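Local structure of type III CBASS phage resistance system CD-NTase-associated protein Cap8 (Pseudomonas aeruginosa, 6P8P) at residues 60-65 against 69-74; 19-24 against 102-107. The protein takes part, as a HORMA domain protein of a type III CBASS system, in immunity against bacteriophages, probably by helping to regulate a cGAS-like enzyme. The protein carries 2 engineered substitutions. One frame throughout, in Å; residues are numbered along the deposited sequence.

Interaction 1: residues 60-65 against 69-74; sequences PIVATC and RTRIYC
Ile61 and Ile72 form a hydrogen-bonded antiparallel pair in the beta hairpin made by strands 61-64 and 69-75, which lies inside the mixed sheet of this HORMA domain. Their backbones exchange two bonds: Ile72 N reaches Ile61 O at 2.7 Å, and Ile61 N returns to Ile72 O at 2.8 Å with a more bent N-H...O angle of 140°. Ala63 and Thr70 repeat the exchange two residues on, Thr70 N pointing almost straight at Ala63 O (2.9 Å, 170°). Between them Val62 and Arg71 make the non-hydrogen-bonded pair.

At one end the Pro60 ring lies over a face of the Tyr73 ring, a CH-pi contact with CB 3.9 Å from the ring centroid. CB sits off-centre, toward the ring's rim, while Pro60 CD comes to 3.5 Å from Tyr73 OH.

On the Val62 side, Arg69 CG stands anti to the backbone N (chi1 167°), which brings it to 3.7 Å from Val62 CG1. The chain then bends at chi3, and further out Thr64 CG2 lies 3.8 Å from Arg69 NE.

The Ile61, Ala63, Thr70 and Ile72 side chains share the other face of the hairpin; from this side Ile24 and Leu28 of helix 17-29 cover it. Outside the pair, strand 101-106 bonds to Val62 and strand 4-10 to Arg71, so both edges of the hairpin are zipped into the sheet. Just before the first pair, Pro60 O is hydrogen-bonded to Arg128 NH2.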
loop_
_atom_site.group_PDB
_atom_site.type_symbol
_atom_site.label_atom_id
_atom_site.label_comp_id
_atom_site.label_asym_id
_atom_site.label_seq_id
_atom_site.Cartn_x
_atom_site.Cartn_y
_atom_site.Cartn_z
ATOM N N PRO A 60 -5.964 -17.566 -0.748
ATOM C CA PRO A 60 -7.052 -16.674 -1.191
ATOM C C PRO A 60 -7.266 -15.466 -0.284
ATOM O O PRO A 60 -6.983 -15.483 0.908
ATOM C CB PRO A 60 -8.284 -17.592 -1.187
ATOM C CG PRO A 60 -7.967 -18.615 -0.095
ATOM C CD PRO A 60 -6.469 -18.834 -0.167
ATOM N N ILE A 61 -7.755 -14.391 -0.897
ATOM C CA ILE A 61 -8.496 -13.367 -0.172
ATOM C C ILE A 61 -9.816 -13.979 0.275
ATOM O O ILE A 61 -10.528 -14.589 -0.531
ATOM C CB ILE A 61 -8.728 -12.141 -1.069
ATOM C CG1 ILE A 61 -7.406 -11.487 -1.412
ATOM C CG2 ILE A 61 -9.692 -11.197 -0.365
ATOM C CD1 ILE A 61 -7.464 -10.568 -2.629
ATOM N N VAL A 62 -10.111 -13.920 1.570
ATOM C CA VAL A 62 -11.306 -14.586 2.093
ATOM C C VAL A 62 -12.258 -13.588 2.704
ATOM O O VAL A 62 -11.913 -12.917 3.680
ATOM C CB VAL A 62 -10.965 -15.666 3.124
ATOM C CG1 VAL A 62 -12.249 -16.356 3.576
ATOM C CG2 VAL A 62 -9.984 -16.667 2.540
ATOM N N ALA A 63 -13.470 -13.520 2.159
ATOM C CA ALA A 63 -14.548 -12.727 2.730
ATOM C C ALA A 63 -15.483 -13.648 3.504
ATOM O O ALA A 63 -15.808 -14.745 3.024
ATOM C CB ALA A 63 -15.327 -12.007 1.630
ATOM N N THR A 64 -15.849 -13.221 4.715
ATOM C CA THR A 64 -16.806 -13.902 5.582
ATOM C C THR A 64 -17.967 -12.961 5.875
ATOM O O THR A 64 -17.817 -11.737 5.885
ATOM C CB THR A 64 -16.149 -14.366 6.890
ATOM O OG1 THR A 64 -15.512 -13.270 7.549
ATOM C CG2 THR A 64 -15.101 -15.445 6.630
ATOM N N CYS A 65 -19.145 -13.533 6.109
ATOM C CA CYS A 65 -20.332 -12.707 6.298
ATOM C C CYS A 65 -21.412 -13.590 6.917
ATOM O O CYS A 65 -21.181 -14.772 7.187
ATOM C CB CYS A 65 -20.820 -12.118 4.975
ATOM S SG CYS A 65 -21.563 -13.398 3.832
ATOM N N ARG A 69 -19.009 -18.089 2.615
ATOM C CA ARG A 69 -17.639 -17.599 2.549
ATOM C C ARG A 69 -17.193 -17.550 1.102
ATOM O O ARG A 69 -17.580 -18.406 0.301
ATOM C CB ARG A 69 -16.740 -18.532 3.359
ATOM C CG ARG A 69 -15.276 -18.373 3.162
ATOM C CD ARG A 69 -14.507 -19.311 4.099
ATOM N NE ARG A 69 -14.906 -19.111 5.484
ATOM C CZ ARG A 69 -14.200 -19.514 6.534
ATOM N NH1 ARG A 69 -13.046 -20.144 6.355
ATOM N NH2 ARG A 69 -14.648 -19.284 7.763
ATOM N N THR A 70 -16.416 -16.517 0.757
ATOM C CA THR A 70 -15.920 -16.338 -0.604
ATOM C C THR A 70 -14.403 -16.376 -0.558
ATOM O O THR A 70 -13.784 -15.580 0.165
ATOM C CB THR A 70 -16.386 -15.011 -1.211
ATOM O OG1 THR A 70 -17.799 -14.911 -1.121
ATOM C CG2 THR A 70 -15.953 -14.895 -2.675
ATOM N N ARG A 71 -13.808 -17.252 -1.359
ATOM C CA ARG A 71 -12.364 -17.323 -1.540
ATOM C C ARG A 71 -12.007 -16.716 -2.889
ATOM O O ARG A 71 -12.541 -17.147 -3.922
ATOM C CB ARG A 71 -11.893 -18.782 -1.479
ATOM C CG ARG A 71 -11.956 -19.382 -0.106
ATOM C CD ARG A 71 -11.617 -20.887 -0.121
ATOM N NE ARG A 71 -11.568 -21.416 1.236
ATOM C CZ ARG A 71 -11.416 -22.701 1.533
ATOM N NH1 ARG A 71 -11.298 -23.596 0.562
ATOM N NH2 ARG A 71 -11.389 -23.090 2.798
ATOM N N ILE A 72 -11.104 -15.728 -2.901
ATOM C CA ILE A 72 -10.753 -15.072 -4.156
ATOM C C ILE A 72 -9.273 -15.257 -4.416
ATOM O O ILE A 72 -8.440 -14.796 -3.633
ATOM C CB ILE A 72 -11.113 -13.577 -4.155
ATOM C CG1 ILE A 72 -12.577 -13.392 -3.795
ATOM C CG2 ILE A 72 -10.804 -12.976 -5.512
ATOM C CD1 ILE A 72 -12.980 -12.012 -3.426
ATOM N N TYR A 73 -8.956 -15.897 -5.529
ATOM C CA TYR A 73 -7.600 -16.052 -6.011
ATOM C C TYR A 73 -7.339 -15.080 -7.151
ATOM O O TYR A 73 -8.253 -14.587 -7.802
ATOM C CB TYR A 73 -7.348 -17.463 -6.509
ATOM C CG TYR A 73 -7.354 -18.511 -5.421
ATOM C CD1 TYR A 73 -8.524 -19.161 -5.060
ATOM C CD2 TYR A 73 -6.180 -18.843 -4.753
ATOM C CE1 TYR A 73 -8.514 -20.139 -4.053
ATOM C CE2 TYR A 73 -6.156 -19.808 -3.774
ATOM C CZ TYR A 73 -7.325 -20.440 -3.418
ATOM O OH TYR A 73 -7.273 -21.407 -2.438
ATOM N N CYS A 74 -6.071 -14.806 -7.386
ATOM C CA CYS A 74 -5.655 -14.000 -8.523
ATOM C C CYS A 74 -4.715 -14.798 -9.407
ATOM O O CYS A 74 -3.892 -15.550 -8.897
ATOM C CB CYS A 74 -4.915 -12.719 -8.074
ATOM S SG CYS A 74 -6.015 -11.516 -7.294
#

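Interaction 2: residues 19-24 against 102-107; sequences QTWDAI and MSLPCP. Engineered in segment 102-107: Met102 (natural residue Val).
Trp21 is gripped at its polar end by an indole hydrogen bond from NE1 to the backbone carbonyl Leu40 O, which satisfies the one polar atom of a buried ring. The far end of the indole does the touching: CH2, on the six-membered ring, meets Met102 CE at 3.7 Å. Leu104 CD2 approaches the same carbon less closely, at 4.3 Å. Both methyls come to the ring obliquely.

The two backbones stand well apart, Trp21 CA and Leu104 CA being 11.5 Å from each other, and the side chains have to span the gap. Trp21 carries CG anti to its N (chi1 -178°), and from there the long indole reaches out toward the strand. Met102 comes from the opposite direction; its chain runs out extended and then bends at the thioether (chi3 63°), which sets CE against the ring. Met102 is an engineered residue, valine in the natural sequence, and is modelled in two conformers, so the position of CE against the indole is doubtful in detail.

No hydrogen bond crosses between the segments, and the buried area is small, 104 Å². Thr44, Ala47 and Ile51 add to the packing round Trp21. The indole thus fills the core between helix 17-29, helix 44-52 and strand 101-106, a strand held to its sheet neighbours 61-64 and 125-129 by backbone hydrogen bonds.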
loop_
_atom_site.group_PDB
_atom_site.type_symbol
_atom_site.label_atom_id
_atom_site.label_comp_id
_atom_site.label_asym_id
_atom_site.label_seq_id
_atom_site.Cartn_x
_atom_site.Cartn_y
_atom_site.Cartn_z
ATOM N N GLN A 19 -6.351 -2.075 -10.435
ATOM C CA GLN A 19 -7.523 -2.478 -11.202
ATOM C C GLN A 19 -8.057 -3.814 -10.714
ATOM O O GLN A 19 -9.268 -4.038 -10.728
ATOM C CB GLN A 19 -7.183 -2.566 -12.692
ATOM C CG GLN A 19 -6.840 -1.244 -13.321
ATOM C CD GLN A 19 -6.310 -1.386 -14.722
ATOM O OE1 GLN A 19 -5.546 -2.314 -15.016
ATOM N NE2 GLN A 19 -6.693 -0.450 -15.608
ATOM N N THR A 20 -7.164 -4.708 -10.297
ATOM C CA THR A 20 -7.565 -5.997 -9.751
ATOM C C THR A 20 -8.339 -5.804 -8.455
ATOM O O THR A 20 -9.432 -6.336 -8.281
ATOM C CB THR A 20 -6.327 -6.856 -9.491
ATOM O OG1 THR A 20 -5.533 -6.998 -10.694
ATOM C CG2 THR A 20 -6.744 -8.253 -8.969
ATOM N N TRP A 21 -7.813 -4.984 -7.542
ATOM C CA TRP A 21 -8.560 -4.739 -6.301
ATOM C C TRP A 21 -9.915 -4.105 -6.569
ATOM O O TRP A 21 -10.919 -4.503 -5.970
ATOM C CB TRP A 21 -7.760 -3.840 -5.376
ATOM C CG TRP A 21 -8.394 -3.571 -4.062
ATOM C CD1 TRP A 21 -8.763 -2.353 -3.587
ATOM C CD2 TRP A 21 -8.748 -4.529 -3.060
ATOM N NE1 TRP A 21 -9.290 -2.486 -2.310
ATOM C CE2 TRP A 21 -9.312 -3.821 -1.983
ATOM C CE3 TRP A 21 -8.617 -5.922 -2.958
ATOM C CZ2 TRP A 21 -9.716 -4.443 -0.814
ATOM C CZ3 TRP A 21 -9.057 -6.556 -1.797
ATOM C CH2 TRP A 21 -9.604 -5.811 -0.742
ATOM N N ASP A 22 -9.965 -3.127 -7.474
ATOM C CA ASP A 22 -11.237 -2.498 -7.801
ATOM C C ASP A 22 -12.243 -3.530 -8.317
ATOM O O ASP A 22 -13.425 -3.480 -7.970
ATOM C CB ASP A 22 -11.016 -1.394 -8.836
ATOM C CG ASP A 22 -10.500 -0.104 -8.236
ATOM O OD1 ASP A 22 -10.424 0.016 -7.003
ATOM O OD2 ASP A 22 -10.164 0.818 -9.027
ATOM N N ALA A 23 -11.778 -4.509 -9.100
ATOM C CA ALA A 23 -12.701 -5.531 -9.606
ATOM C C ALA A 23 -13.209 -6.398 -8.466
ATOM O O ALA A 23 -14.385 -6.795 -8.454
ATOM C CB ALA A 23 -12.029 -6.396 -10.679
ATOM N N ILE A 24 -12.328 -6.678 -7.488
ATOM C CA ILE A 24 -12.702 -7.463 -6.309
ATOM C C ILE A 24 -13.672 -6.694 -5.429
ATOM O O ILE A 24 -14.655 -7.246 -4.926
ATOM C CB ILE A 24 -11.437 -7.879 -5.533
ATOM C CG1 ILE A 24 -10.631 -8.878 -6.373
ATOM C CG2 ILE A 24 -11.793 -8.461 -4.175
ATOM C CD1 ILE A 24 -9.218 -9.143 -5.879
ATOM N N MET A 102 -12.797 -9.696 6.238
ATOM C CA MET A 102 -11.965 -10.051 5.103
ATOM C C MET A 102 -10.560 -10.360 5.587
ATOM O O MET A 102 -10.010 -9.636 6.422
ATOM C CB MET A 102 -11.906 -8.932 4.057
ATOM C CG MET A 102 -13.135 -8.785 3.233
ATOM S SD MET A 102 -12.854 -7.652 1.894
ATOM C CE MET A 102 -11.573 -8.510 0.961
ATOM N N SER A 103 -9.982 -11.432 5.051
ATOM C CA SER A 103 -8.644 -11.873 5.429
ATOM C C SER A 103 -7.769 -11.860 4.191
ATOM O O SER A 103 -7.999 -12.631 3.257
ATOM C CB SER A 103 -8.655 -13.263 6.063
ATOM O OG SER A 103 -7.315 -13.638 6.324
ATOM N N LEU A 104 -6.792 -10.980 4.185
ATOM C CA LEU A 104 -5.880 -10.825 3.068
ATOM C C LEU A 104 -4.616 -11.636 3.286
ATOM O O LEU A 104 -3.975 -11.513 4.351
ATOM C CB LEU A 104 -5.506 -9.352 2.908
ATOM C CG LEU A 104 -6.621 -8.306 2.856
ATOM C CD1 LEU A 104 -6.038 -6.932 2.584
ATOM C CD2 LEU A 104 -7.641 -8.646 1.781
ATOM N N PRO A 105 -4.191 -12.405 2.283
ATOM C CA PRO A 105 -2.924 -13.127 2.391
ATOM C C PRO A 105 -1.754 -12.165 2.288
ATOM O O PRO A 105 -1.762 -11.215 1.501
ATOM C CB PRO A 105 -2.969 -14.123 1.210
ATOM C CG PRO A 105 -3.761 -13.345 0.155
ATOM C CD PRO A 105 -4.806 -12.554 0.956
ATOM N N CYS A 106 -0.725 -12.459 3.070
ATOM C CA CYS A 106 0.422 -11.591 3.147
ATOM C C CYS A 106 1.686 -12.353 3.494
ATOM O O CYS A 106 1.663 -13.176 4.408
ATOM C CB CYS A 106 0.150 -10.518 4.207
ATOM S SG CYS A 106 1.517 -9.342 4.509
ATOM N N PRO A 107 2.784 -12.103 2.794
ATOM C CA PRO A 107 4.047 -12.757 3.173
ATOM C C PRO A 107 4.394 -12.425 4.615
ATOM O O PRO A 107 4.253 -11.290 5.054
ATOM C CB PRO A 107 5.074 -12.170 2.194
ATOM C CG PRO A 107 4.296 -11.502 1.116
ATOM C CD PRO A 107 2.970 -11.122 1.716
#

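Overall arrangement
Interaction 2 is wholly core, whereas interaction 1 has a buried face toward helix 17-29 and a more exposed one with the arginines and the proline-tyrosine pair. Their chemistry differs accordingly: backbone hydrogen bonds hold the hairpin, while the helix meets its strand through apolar side-chain ends alone. The two join directly because strands 61-64 and 101-106 are neighbours in one sheet. Ser103 N lies 2.8 Å from Val62 O, a probable hydrogen bond. In one conformer CE of the engineered Met102 also lies 3.5 Å from Ile61 CG2, a detail the second conformer leaves doubtful. Helix 17-29 serves both contacts, Trp21 reaching strand 101-106 and Ile24 the hairpin.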